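Local coordinates for ESSB (PDB 4ANO), which serves as an integral membrane component of the type VII secretion system, this chain being its cytoplasmic part, which probably helps build the secretion machinery, at residues S175-E180 with L194-D199; T9-E12 with V18-N21; P50-D55 with S71-F76. All coordinates share one frame; numbering follows the deposited sequence.

Contact 1 (S175-E180 with L194-D199)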
ATOM      1  N   SER A 175      -3.652 -21.108  -0.703  1.00 64.76           N
ATOM      2  CA  SER A 175      -2.402 -21.905  -0.819  1.00 62.51           C
ATOM      3  C   SER A 175      -1.626 -22.010   0.534  1.00 60.11           C
ATOM      4  O   SER A 175      -1.909 -21.251   1.460  1.00 58.24           O
ATOM      5  CB  SER A 175      -1.522 -21.333  -1.912  1.00 60.24           C
ATOM      6  OG  SER A 175      -0.836 -20.182  -1.460  1.00 61.47           O
ATOM      7  N   PRO A 176      -0.668 -22.966   0.670  1.00 59.65           N
ATOM      8  CA  PRO A 176      -0.059 -23.114   2.021  1.00 58.70           C
ATOM      9  C   PRO A 176       0.603 -21.837   2.648  1.00 56.25           C
ATOM     10  O   PRO A 176       0.248 -21.453   3.777  1.00 54.17           O
ATOM     11  CB  PRO A 176       0.933 -24.261   1.833  1.00 60.60           C
ATOM     12  CG  PRO A 176       0.296 -25.078   0.763  1.00 61.79           C
ATOM     13  CD  PRO A 176      -0.383 -24.144  -0.181  1.00 61.73           C
ATOM     14  N   ILE A 177       1.565 -21.233   1.947  1.00 54.10           N
ATOM     15  CA  ILE A 177       2.177 -19.971   2.425  1.00 53.34           C
ATOM     16  C   ILE A 177       1.170 -18.820   2.539  1.00 51.20           C
ATOM     17  O   ILE A 177       1.229 -18.015   3.483  1.00 49.98           O
ATOM     18  CB  ILE A 177       3.423 -19.537   1.586  1.00 52.80           C
ATOM     19  CG1 ILE A 177       4.347 -18.615   2.437  1.00 51.25           C
ATOM     20  CG2 ILE A 177       2.982 -18.831   0.262  1.00 54.21           C
ATOM     21  CD1 ILE A 177       5.488 -19.404   3.211  1.00 53.13           C
ATOM     22  N   ALA A 178       0.260 -18.712   1.571  1.00 49.97           N
ATOM     23  CA  ALA A 178      -0.819 -17.768   1.700  1.00 49.37           C
ATOM     24  C   ALA A 178      -1.525 -17.978   3.023  1.00 48.76           C
ATOM     25  O   ALA A 178      -1.755 -17.020   3.761  1.00 48.51           O
ATOM     26  CB  ALA A 178      -1.785 -17.882   0.546  1.00 50.67           C
ATOM     27  N   LYS A 179      -1.804 -19.253   3.348  1.00 50.27           N
ATOM     28  CA  LYS A 179      -2.540 -19.613   4.576  1.00 50.69           C
ATOM     29  C   LYS A 179      -1.777 -19.174   5.797  1.00 48.83           C
ATOM     30  O   LYS A 179      -2.359 -18.668   6.751  1.00 48.69           O
ATOM     31  CB  LYS A 179      -2.815 -21.147   4.669  1.00 53.45           C
ATOM     32  CG  LYS A 179      -3.567 -21.530   5.987  1.00 57.84           C
ATOM     33  CD  LYS A 179      -3.711 -23.036   6.234  1.00 69.69           C
ATOM     34  CE  LYS A 179      -4.706 -23.280   7.385  1.00 72.62           C
ATOM     35  NZ  LYS A 179      -5.146 -24.686   7.316  1.00 80.62           N
ATOM     36  N   GLU A 180      -0.466 -19.351   5.738  1.00 47.18           N
ATOM     37  CA  GLU A 180       0.422 -18.888   6.770  1.00 48.15           C
ATOM     38  C   GLU A 180       0.342 -17.381   6.900  1.00 44.98           C
ATOM     39  O   GLU A 180       0.317 -16.833   8.011  1.00 44.59           O
ATOM     40  CB  GLU A 180       1.844 -19.266   6.417  1.00 47.57           C
ATOM     41  CG  GLU A 180       2.196 -20.671   6.868  1.00 56.28           C
ATOM     42  CD  GLU A 180       3.690 -20.950   6.788  1.00 60.39           C
ATOM     43  OE1 GLU A 180       4.451 -20.337   7.578  1.00 62.44           O
ATOM     44  OE2 GLU A 180       4.085 -21.793   5.957  1.00 63.27           O
ATOM     45  N   LEU A 194       6.960 -14.288   5.413  1.00 33.98           N
ATOM     46  CA  LEU A 194       7.674 -13.837   4.220  1.00 31.80           C
ATOM     47  C   LEU A 194       9.154 -14.214   4.229  1.00 35.70           C
ATOM     48  O   LEU A 194       9.694 -14.558   3.153  1.00 35.73           O
ATOM     49  CB  LEU A 194       7.532 -12.346   3.965  1.00 31.15           C
ATOM     50  CG  LEU A 194       6.144 -11.868   3.581  1.00 25.37           C
ATOM     51  CD1 LEU A 194       6.080 -10.369   3.647  1.00 23.29           C
ATOM     52  CD2 LEU A 194       5.849 -12.326   2.116  1.00 29.17           C
ATOM     53  N   GLU A 195       9.807 -14.146   5.393  1.00 38.59           N
ATOM     54  CA  GLU A 195      11.235 -14.386   5.403  1.00 41.11           C
ATOM     55  C   GLU A 195      11.537 -15.831   5.100  1.00 41.27           C
ATOM     56  O   GLU A 195      12.472 -16.136   4.361  1.00 41.95           O
ATOM     57  CB  GLU A 195      11.876 -13.996   6.709  1.00 43.78           C
ATOM     58  CG  GLU A 195      13.307 -13.514   6.439  1.00 49.65           C
ATOM     59  CD  GLU A 195      13.321 -12.075   5.986  1.00 49.69           C
ATOM     60  OE1 GLU A 195      12.734 -11.248   6.709  1.00 50.61           O
ATOM     61  OE2 GLU A 195      13.917 -11.771   4.938  1.00 53.24           O
ATOM     62  N   LYS A 196      10.748 -16.748   5.658  0.50 42.30           N
ATOM     63  CA  LYS A 196      10.950 -18.164   5.329  0.50 42.78           C
ATOM     64  C   LYS A 196      10.639 -18.415   3.846  0.50 41.68           C
ATOM     65  O   LYS A 196      11.311 -19.247   3.177  0.50 40.79           O
ATOM     66  CB  LYS A 196      10.122 -19.087   6.242  0.50 45.69           C
ATOM     67  CG  LYS A 196      10.537 -20.553   6.170  0.50 46.36           C
ATOM     68  CD  LYS A 196       9.533 -21.473   6.878  0.50 49.18           C
ATOM     69  CE  LYS A 196       8.590 -22.190   5.902  0.50 47.29           C
ATOM     70  NZ  LYS A 196       7.633 -21.224   5.271  0.50 41.10           N
ATOM     71  N   TRP A 197       9.644 -17.697   3.328  1.00 39.11           N
ATOM     72  CA  TRP A 197       9.297 -17.803   1.892  1.00 37.93           C
ATOM     73  C   TRP A 197      10.392 -17.292   0.959  1.00 34.91           C
ATOM     74  O   TRP A 197      10.680 -17.946  -0.044  1.00 37.12           O
ATOM     75  CB  TRP A 197       8.012 -17.067   1.602  1.00 37.34           C
ATOM     76  CG  TRP A 197       7.421 -17.376   0.222  1.00 37.77           C
ATOM     77  CD1 TRP A 197       7.794 -18.343  -0.690  1.00 39.22           C
ATOM     78  CD2 TRP A 197       6.272 -16.758  -0.306  1.00 36.08           C
ATOM     79  NE1 TRP A 197       6.972 -18.297  -1.792  1.00 40.30           N
ATOM     80  CE2 TRP A 197       6.029 -17.322  -1.574  1.00 37.56           C
ATOM     81  CE3 TRP A 197       5.446 -15.730   0.145  1.00 34.64           C
ATOM     82  CZ2 TRP A 197       4.974 -16.914  -2.369  1.00 41.49           C
ATOM     83  CZ3 TRP A 197       4.419 -15.324  -0.639  1.00 37.20           C
ATOM     84  CH2 TRP A 197       4.169 -15.906  -1.870  1.00 39.74           C
ATOM     85  N   VAL A 198      11.045 -16.170   1.286  1.00 35.32           N
ATOM     86  CA  VAL A 198      11.998 -15.555   0.306  1.00 32.01           C
ATOM     87  C   VAL A 198      13.210 -16.511   0.279  1.00 35.77           C
ATOM     88  O   VAL A 198      13.773 -16.762  -0.804  1.00 35.35           O
ATOM     89  CB  VAL A 198      12.477 -14.103   0.672  1.00 34.21           C
ATOM     90  CG1 VAL A 198      13.376 -14.097   1.874  1.00 32.90           C
ATOM     91  CG2 VAL A 198      13.201 -13.403  -0.534  1.00 27.84           C
ATOM     92  N   ASP A 199      13.573 -17.060   1.452  1.00 37.08           N
ATOM     93  CA  ASP A 199      14.684 -18.048   1.535  1.00 39.96           C
ATOM     94  C   ASP A 199      14.403 -19.253   0.635  1.00 40.33           C
ATOM     95  O   ASP A 199      15.257 -19.681  -0.143  1.00 41.55           O
ATOM     96  CB  ASP A 199      14.950 -18.559   2.989  1.00 42.04           C
ATOM     97  CG  ASP A 199      15.649 -17.515   3.885  1.00 47.45           C
ATOM     98  OD1 ASP A 199      16.147 -16.498   3.349  1.00 49.53           O
ATOM     99  OD2 ASP A 199      15.676 -17.702   5.146  1.00 50.65           O
TER
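Ile177 lies across one face of the Trp197 indole. Its CG2 methyl sits over the six-membered ring, 3.6 Å from the centroid and only 3° off the normal, a CH-pi contact. CG1 follows the ring back toward the fusion bond, 3.8 Å from Trp197 CD2, and Ile177 CD1 ends 3.8 Å from Trp197 CB. The isoleucine thus covers the aromatic from its far benzene carbons to its stem. On both residues the first torsion turns the branch anti to the backbone N (chi1 -156° for Ile177 CG1, -167° for Trp197 CG), which brings the two groups together between the helices. With an alanine in place of Trp197, the Ile177 methyls would probably lose the surface they lie on, and a gap would open between the two helices. Beside this apolar patch, Glu180 and Lys196 approach at roughly a right angle; Glu180 OE2 stands 3.7 Å from Lys196 NZ, a long salt bridge, doubtful because the lysine was modelled in two conformers. Helices 176-183 and 187-207 run nearly antiparallel here, their local axes 10.8 Å apart, as a helical hairpin. Ser175 holds the N-cap position of the first, its OG hydrogen-bonded to Glu157. Behind the pair, Trp197 also touches Ile88 of helix 84-98, while Ala178 leans on Leu153 of helix 141-155, so the hairpin packs against the helical bundle.

Contact 2 (T9-E12 with V18-N21)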
ATOM      1  N   THR A   9     -13.238   2.667  -6.046  1.00 36.14           N
ATOM      2  CA  THR A   9     -12.150   1.739  -5.702  1.00 33.15           C
ATOM      3  C   THR A   9     -12.082   1.589  -4.176  1.00 29.94           C
ATOM      4  O   THR A   9     -12.770   2.272  -3.476  1.00 28.74           O
ATOM      5  CB  THR A   9     -10.813   2.229  -6.230  1.00 33.11           C
ATOM      6  OG1 THR A   9     -10.520   3.523  -5.698  1.00 32.27           O
ATOM      7  CG2 THR A   9     -10.832   2.285  -7.775  1.00 33.25           C
ATOM      8  N   TYR A  10     -11.232   0.701  -3.687  1.00 28.08           N
ATOM      9  CA  TYR A  10     -11.092   0.596  -2.239  1.00 27.27           C
ATOM     10  C   TYR A  10     -10.635   1.970  -1.635  1.00 25.09           C
ATOM     11  O   TYR A  10     -11.213   2.439  -0.640  1.00 26.76           O
ATOM     12  CB  TYR A  10     -10.038  -0.477  -1.945  1.00 27.06           C
ATOM     13  CG  TYR A  10      -9.794  -0.661  -0.468  1.00 22.39           C
ATOM     14  CD1 TYR A  10     -10.712  -1.300   0.328  1.00 25.04           C
ATOM     15  CD2 TYR A  10      -8.619  -0.183   0.097  1.00 24.34           C
ATOM     16  CE1 TYR A  10     -10.480  -1.471   1.662  1.00 24.74           C
ATOM     17  CE2 TYR A  10      -8.335  -0.360   1.451  1.00 19.99           C
ATOM     18  CZ  TYR A  10      -9.264  -1.013   2.230  1.00 20.88           C
ATOM     19  OH  TYR A  10      -9.034  -1.110   3.551  1.00 23.04           O
ATOM     20  N   LEU A  11      -9.596   2.567  -2.199  0.50 26.21           N
ATOM     21  CA  LEU A  11      -9.135   3.889  -1.752  0.50 25.93           C
ATOM     22  C   LEU A  11     -10.309   4.837  -1.672  0.50 25.76           C
ATOM     23  O   LEU A  11     -10.602   5.445  -0.622  0.50 23.20           O
ATOM     24  CB  LEU A  11      -8.148   4.449  -2.763  0.50 26.34           C
ATOM     25  CG  LEU A  11      -6.676   4.137  -2.567  0.50 25.98           C
ATOM     26  CD1 LEU A  11      -5.863   4.806  -3.661  0.50 25.61           C
ATOM     27  CD2 LEU A  11      -6.141   4.519  -1.161  0.50 21.70           C
ATOM     28  N   GLU A  12     -11.002   4.981  -2.797  1.00 24.84           N
ATOM     29  CA  GLU A  12     -12.129   5.966  -2.794  1.00 27.26           C
ATOM     30  C   GLU A  12     -13.133   5.763  -1.695  1.00 27.28           C
ATOM     31  O   GLU A  12     -13.579   6.691  -1.011  1.00 28.06           O
ATOM     32  CB  GLU A  12     -12.820   5.970  -4.154  1.00 28.15           C
ATOM     33  CG  GLU A  12     -11.947   6.616  -5.162  1.00 28.94           C
ATOM     34  CD  GLU A  12     -12.676   6.702  -6.488  1.00 36.89           C
ATOM     35  OE1 GLU A  12     -13.098   5.619  -6.938  1.00 39.58           O
ATOM     36  OE2 GLU A  12     -12.836   7.811  -7.053  1.00 34.47           O
ATOM     37  N   VAL A  18     -12.932  11.279  -4.032  1.00 29.74           N
ATOM     38  CA  VAL A  18     -13.016  10.992  -5.432  1.00 32.82           C
ATOM     39  C   VAL A  18     -11.601  11.120  -6.022  1.00 35.24           C
ATOM     40  O   VAL A  18     -10.922  12.150  -5.808  1.00 34.57           O
ATOM     41  CB  VAL A  18     -13.973  12.035  -6.086  1.00 33.41           C
ATOM     42  CG1 VAL A  18     -13.908  12.048  -7.592  1.00 35.35           C
ATOM     43  CG2 VAL A  18     -15.405  11.809  -5.614  1.00 34.86           C
HETATM   44  N   MSE A  19     -11.141  10.057  -6.690  0.70 34.91           N
HETATM   45  CA  MSE A  19      -9.992  10.152  -7.602  0.70 36.85           C
HETATM   46  C   MSE A  19     -10.523  10.750  -8.899  0.70 37.87           C
HETATM   47  O   MSE A  19     -11.192  10.017  -9.660  0.70 38.27           O
HETATM   48  CB  MSE A  19      -9.477   8.760  -7.969  0.70 35.66           C
HETATM   49  CG  MSE A  19      -8.069   8.672  -8.637  0.70 37.66           C
HETATM   50 SE   MSE A  19      -6.642   9.111  -7.359  0.70 39.36          SE
HETATM   51  CE  MSE A  19      -6.706   7.599  -6.133  0.70 31.69           C
ATOM     52  N   ILE A  20     -10.235  12.042  -9.145  1.00 38.38           N
ATOM     53  CA  ILE A  20     -10.675  12.702 -10.384  1.00 39.18           C
ATOM     54  C   ILE A  20      -9.686  12.625 -11.514  1.00 40.67           C
ATOM     55  O   ILE A  20      -9.987  13.018 -12.660  1.00 40.04           O
ATOM     56  CB  ILE A  20     -11.041  14.218 -10.192  1.00 39.87           C
ATOM     57  CG1 ILE A  20      -9.910  14.990  -9.548  1.00 39.25           C
ATOM     58  CG2 ILE A  20     -12.334  14.398  -9.394  1.00 40.24           C
ATOM     59  CD1 ILE A  20      -9.758  16.361 -10.093  1.00 41.12           C
ATOM     60  N   ASN A  21      -8.480  12.194 -11.183  1.00 39.90           N
ATOM     61  CA  ASN A  21      -7.411  12.143 -12.164  1.00 41.35           C
ATOM     62  C   ASN A  21      -6.399  11.098 -11.695  1.00 41.50           C
ATOM     63  O   ASN A  21      -6.202  10.860 -10.466  1.00 37.35           O
ATOM     64  CB  ASN A  21      -6.727  13.506 -12.246  1.00 41.80           C
ATOM     65  CG  ASN A  21      -5.976  13.742 -13.579  1.00 43.29           C
ATOM     66  OD1 ASN A  21      -5.545  12.813 -14.257  1.00 42.11           O
ATOM     67  ND2 ASN A  21      -5.833  15.016 -13.944  1.00 47.00           N
TER
HETATM   68  O   HOH W   1     -12.933   8.272 -10.328  1.00 48.80           O
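The Glu12 carboxylate reaches from the first turn of helix 10-15 to the start of strand 18-22, where OE2 accepts the backbone N-H of Met19 at 2.8 Å (153°). The donor comes to the anti side of OE2, tilted 20° out of the carboxylate plane. Glu12 CG stands anti to its own carbonyl carbon (chi1 -72°), and the chain runs extended beyond it, carrying the acid outward to the strand. The selenomethionine side chain of Met19 meets it at about a right angle: Met19 CB lies 3.6 Å from Glu12 OE2, beside the polar bond. The other oxygen turns back into the helix start. Thr9 N donates to Glu12 OE1 at 3.1 Å, on the anti lone pair, and Glu12 N returns a bond to Thr9 OG1 at 3.3 Å. This exchange is a capping box, with Thr9 as N-cap. Here the capping carboxylate does double duty, since one oxygen closes the box and the other binds the strand; held at both oxygens, the group has little liberty to rotate. A water 2.6 Å from Met19 O is also weakly hydrogen-bonded to Glu12 OE2. One helix residue earlier, Leu11 meets the end of Met19 at a slant, its CD1 3.8 Å from Met19 CE, a touch that is tentative because both residues have a second conformer. Met19 bends at chi2 and chi3, and this folds its tip back toward the leucine. Leu11 is buried further by Ile109, Cys111 and Asn114. Strand 18-22, outermost within the chain in its four-stranded antiparallel sheet, pairs with strand 25-30 through Val18 with Ile28 and Ile20 with Thr26.

Contact 3 (P50-D55 with S71-F76)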
ATOM      1  N   PRO A  50      10.945  12.473   0.507  1.00 31.11           N
ATOM      2  CA  PRO A  50      11.480  13.474  -0.439  1.00 32.69           C
ATOM      3  C   PRO A  50      11.204  13.194  -1.948  1.00 33.14           C
ATOM      4  O   PRO A  50      11.240  14.155  -2.765  1.00 35.11           O
ATOM      5  CB  PRO A  50      12.956  13.429  -0.139  1.00 33.85           C
ATOM      6  CG  PRO A  50      13.238  11.924   0.263  1.00 33.85           C
ATOM      7  CD  PRO A  50      11.878  11.411   0.872  1.00 32.27           C
ATOM      8  N   CYS A  51      10.899  11.944  -2.312  1.00 27.18           N
ATOM      9  CA  CYS A  51      10.666  11.645  -3.761  1.00 27.84           C
ATOM     10  C   CYS A  51       9.394  12.144  -4.408  1.00 28.16           C
ATOM     11  O   CYS A  51       9.384  12.612  -5.551  1.00 28.78           O
ATOM     12  CB  CYS A  51      10.752  10.126  -3.957  1.00 27.89           C
ATOM     13  SG  CYS A  51      12.479   9.580  -3.571  1.00 31.22           S
ATOM     14  N   ILE A  52       8.305  12.179  -3.632  1.00 23.66           N
ATOM     15  CA  ILE A  52       6.990  12.353  -4.256  1.00 24.39           C
ATOM     16  C   ILE A  52       6.507  13.680  -3.782  1.00 24.95           C
ATOM     17  O   ILE A  52       6.552  13.949  -2.573  1.00 26.69           O
ATOM     18  CB  ILE A  52       6.005  11.212  -3.787  1.00 25.18           C
ATOM     19  CG1 ILE A  52       6.423   9.896  -4.437  1.00 27.86           C
ATOM     20  CG2 ILE A  52       4.587  11.556  -4.232  1.00 25.97           C
ATOM     21  CD1 ILE A  52       5.559   8.778  -3.959  1.00 27.87           C
ATOM     22  N   VAL A  53       6.155  14.540  -4.710  1.00 22.88           N
ATOM     23  CA  VAL A  53       5.689  15.916  -4.403  1.00 25.68           C
ATOM     24  C   VAL A  53       4.141  15.815  -4.210  1.00 26.16           C
ATOM     25  O   VAL A  53       3.480  15.030  -4.926  1.00 25.63           O
ATOM     26  CB  VAL A  53       6.110  16.900  -5.533  1.00 25.52           C
ATOM     27  CG1 VAL A  53       5.286  18.269  -5.508  1.00 30.99           C
ATOM     28  CG2 VAL A  53       7.653  17.224  -5.511  1.00 30.49           C
ATOM     29  N   ARG A  54       3.602  16.546  -3.213  1.00 23.83           N
ATOM     30  CA  ARG A  54       2.163  16.632  -2.932  1.00 24.73           C
ATOM     31  C   ARG A  54       1.812  18.073  -2.805  1.00 24.97           C
ATOM     32  O   ARG A  54       2.435  18.774  -2.011  1.00 28.50           O
ATOM     33  CB  ARG A  54       1.757  15.910  -1.629  1.00 23.70           C
ATOM     34  CG  ARG A  54       2.077  14.434  -1.661  1.00 25.42           C
ATOM     35  CD  ARG A  54       1.595  13.602  -0.419  1.00 32.38           C
ATOM     36  NE  ARG A  54       2.092  12.189  -0.497  1.00 30.26           N
ATOM     37  CZ  ARG A  54       3.343  11.763  -0.565  1.00 36.76           C
ATOM     38  NH1 ARG A  54       4.457  12.556  -0.572  1.00 35.41           N
ATOM     39  NH2 ARG A  54       3.530  10.475  -0.678  1.00 35.70           N
ATOM     40  N   ASP A  55       0.873  18.533  -3.635  1.00 25.11           N
ATOM     41  CA  ASP A  55       0.410  19.904  -3.508  1.00 24.89           C
ATOM     42  C   ASP A  55      -0.978  19.863  -2.939  1.00 24.79           C
ATOM     43  O   ASP A  55      -1.696  18.930  -3.226  1.00 28.17           O
ATOM     44  CB  ASP A  55       0.408  20.556  -4.853  1.00 28.41           C
ATOM     45  CG  ASP A  55       1.833  20.777  -5.344  1.00 31.59           C
ATOM     46  OD1 ASP A  55       2.653  21.347  -4.567  1.00 36.49           O
ATOM     47  OD2 ASP A  55       2.097  20.407  -6.497  1.00 36.32           O
ATOM     48  N   SER A  71       8.837  10.595 -12.594  0.60 26.33           N
ATOM     49  CA  SER A  71       8.319   9.922 -13.823  0.60 26.96           C
ATOM     50  C   SER A  71       8.854   8.507 -14.054  0.60 28.50           C
ATOM     51  O   SER A  71       8.258   7.720 -14.833  0.60 29.38           O
ATOM     52  CB  SER A  71       8.540  10.789 -15.060  0.60 30.57           C
ATOM     53  OG  SER A  71       9.856  11.264 -15.053  0.60 28.53           O
ATOM     54  N   SER A  72       9.987   8.160 -13.430  1.00 27.92           N
ATOM     55  CA  SER A  72      10.546   6.823 -13.538  1.00 28.69           C
ATOM     56  C   SER A  72      10.143   5.802 -12.471  1.00 28.93           C
ATOM     57  O   SER A  72      10.611   4.646 -12.499  1.00 30.18           O
ATOM     58  CB  SER A  72      12.099   6.913 -13.626  1.00 31.49           C
ATOM     59  OG  SER A  72      12.664   7.286 -12.345  1.00 31.40           O
ATOM     60  N   PHE A  73       9.306   6.229 -11.505  1.00 26.47           N
ATOM     61  CA  PHE A  73       8.749   5.244 -10.566  1.00 27.24           C
ATOM     62  C   PHE A  73       7.859   4.248 -11.323  1.00 27.93           C
ATOM     63  O   PHE A  73       7.298   4.625 -12.372  1.00 29.83           O
ATOM     64  CB  PHE A  73       7.943   5.934  -9.504  1.00 22.61           C
ATOM     65  CG  PHE A  73       8.707   6.264  -8.257  1.00 25.91           C
ATOM     66  CD1 PHE A  73      10.082   6.357  -8.218  1.00 27.69           C
ATOM     67  CD2 PHE A  73       8.010   6.517  -7.084  1.00 25.25           C
ATOM     68  CE1 PHE A  73      10.772   6.659  -7.040  1.00 26.73           C
ATOM     69  CE2 PHE A  73       8.673   6.825  -5.914  1.00 28.82           C
ATOM     70  CZ  PHE A  73      10.083   6.896  -5.866  1.00 28.11           C
ATOM     71  N   LEU A  74       7.848   2.988 -10.825  1.00 30.27           N
ATOM     72  CA  LEU A  74       7.083   1.830 -11.354  1.00 32.05           C
ATOM     73  C   LEU A  74       5.781   1.600 -10.556  1.00 31.62           C
ATOM     74  O   LEU A  74       5.744   1.732  -9.318  1.00 29.45           O
ATOM     75  CB  LEU A  74       7.902   0.505 -11.260  1.00 32.68           C
ATOM     76  CG  LEU A  74       9.166   0.020 -12.007  1.00 40.45           C
ATOM     77  CD1 LEU A  74       9.334   0.621 -13.362  1.00 39.18           C
ATOM     78  CD2 LEU A  74      10.451   0.163 -11.115  1.00 41.67           C
ATOM     79  N   THR A  75       4.729   1.230 -11.268  1.00 31.77           N
ATOM     80  CA  THR A  75       3.457   0.920 -10.662  1.00 31.92           C
ATOM     81  C   THR A  75       3.488  -0.434 -10.069  1.00 29.88           C
ATOM     82  O   THR A  75       4.388  -1.251 -10.329  1.00 29.21           O
ATOM     83  CB  THR A  75       2.374   0.910 -11.786  1.00 35.85           C
ATOM     84  OG1 THR A  75       2.726  -0.117 -12.729  1.00 38.93           O
ATOM     85  CG2 THR A  75       2.433   2.237 -12.562  1.00 37.79           C
ATOM     86  N   PHE A  76       2.456  -0.676  -9.246  1.00 28.15           N
ATOM     87  CA  PHE A  76       2.281  -1.960  -8.627  1.00 26.89           C
ATOM     88  C   PHE A  76       2.158  -3.036  -9.743  1.00 29.91           C
ATOM     89  O   PHE A  76       2.802  -4.084  -9.692  1.00 29.74           O
ATOM     90  CB  PHE A  76       0.992  -1.919  -7.801  1.00 27.06           C
ATOM     91  CG  PHE A  76       0.789  -3.165  -6.980  1.00 27.22           C
ATOM     92  CD1 PHE A  76       0.129  -4.286  -7.513  1.00 27.31           C
ATOM     93  CD2 PHE A  76       1.279  -3.243  -5.651  1.00 27.71           C
ATOM     94  CE1 PHE A  76      -0.072  -5.390  -6.739  1.00 28.97           C
ATOM     95  CE2 PHE A  76       1.020  -4.359  -4.846  1.00 22.37           C
ATOM     96  CZ  PHE A  76       0.346  -5.430  -5.422  1.00 26.36           C
TER
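Ile52, which packs on Phe73 across the contact, is fixed at its backbone by a hydrogen bond from its N to Asp49 OD1. The other oxygen of the same carboxylate, Asp49 OD2, forms a salt bridge with Arg54 NH2, and Arg54 NE donates to Leu126 O. The acid therefore ties together two residues of this segment, and the guanidinium gains a further anchor. Ile52 CG2 lies 3.6 Å above the guanidinium plane, offset toward its rim, so an aliphatic branch covers part of the charged group, which is buried. The other branch faces Phe73. Ile52 CG1 is anti to the carbonyl carbon (chi1 -72°) and the chain continues extended, bringing CG1 to 4.1 Å and CD1 to 4.2 Å from Phe73 CE2. The two side chains pass at a slant, and the aliphatic carbons meet the ring neither squarely over its face nor at its edge. Cys51 adds a second touch from beside Ile52: its CB comes 3.8 Å from Phe73 CZ. It is the beta carbon of the cysteine, more than its sulfur, that meets the ring. The Phe73 ring also meets Phe124 with planes inclined at about 45° and touches Met116. The contact is thus small and wholly apolar between the segments. It joins the entry to edge strand 53-58 with the link that leaves strand 62-68 and reaches strand 74-75, just before Thr75 N-caps helix 76-80. An antiparallel sheet, then helices 76-80 and 84-98 and the short strand pairs 106-107/129-130 and 115-117/123-125, is, with the family's place in the protein kinase clan, consistent with a kinase-like fold; the link probably corresponds to the hinge between lobes.

How the contacts relate
Each contact sets one buried residue (Trp197, Leu11, Ile52) beside partly exposed ones, and contacts 1 and 2 also reach the surface, at Lys196 and Val18. Contact 1 joins two helices through an aromatic-aliphatic face with a doubtful ion pair beside it; contact 2 joins a helix start to a strand mainly through a carboxylate; contact 3 is carbon against carbon between loop ends, its charges serving one segment internally. Contacts 2 and 3 share the four-stranded sheet, reaching its opposite outer strands, 18-22 and 53-58, with centres about 17 Å apart. Contact 1, in the helical region across the chain's centre, lies farthest from it, about 19 Å against 14 Å. None touches another.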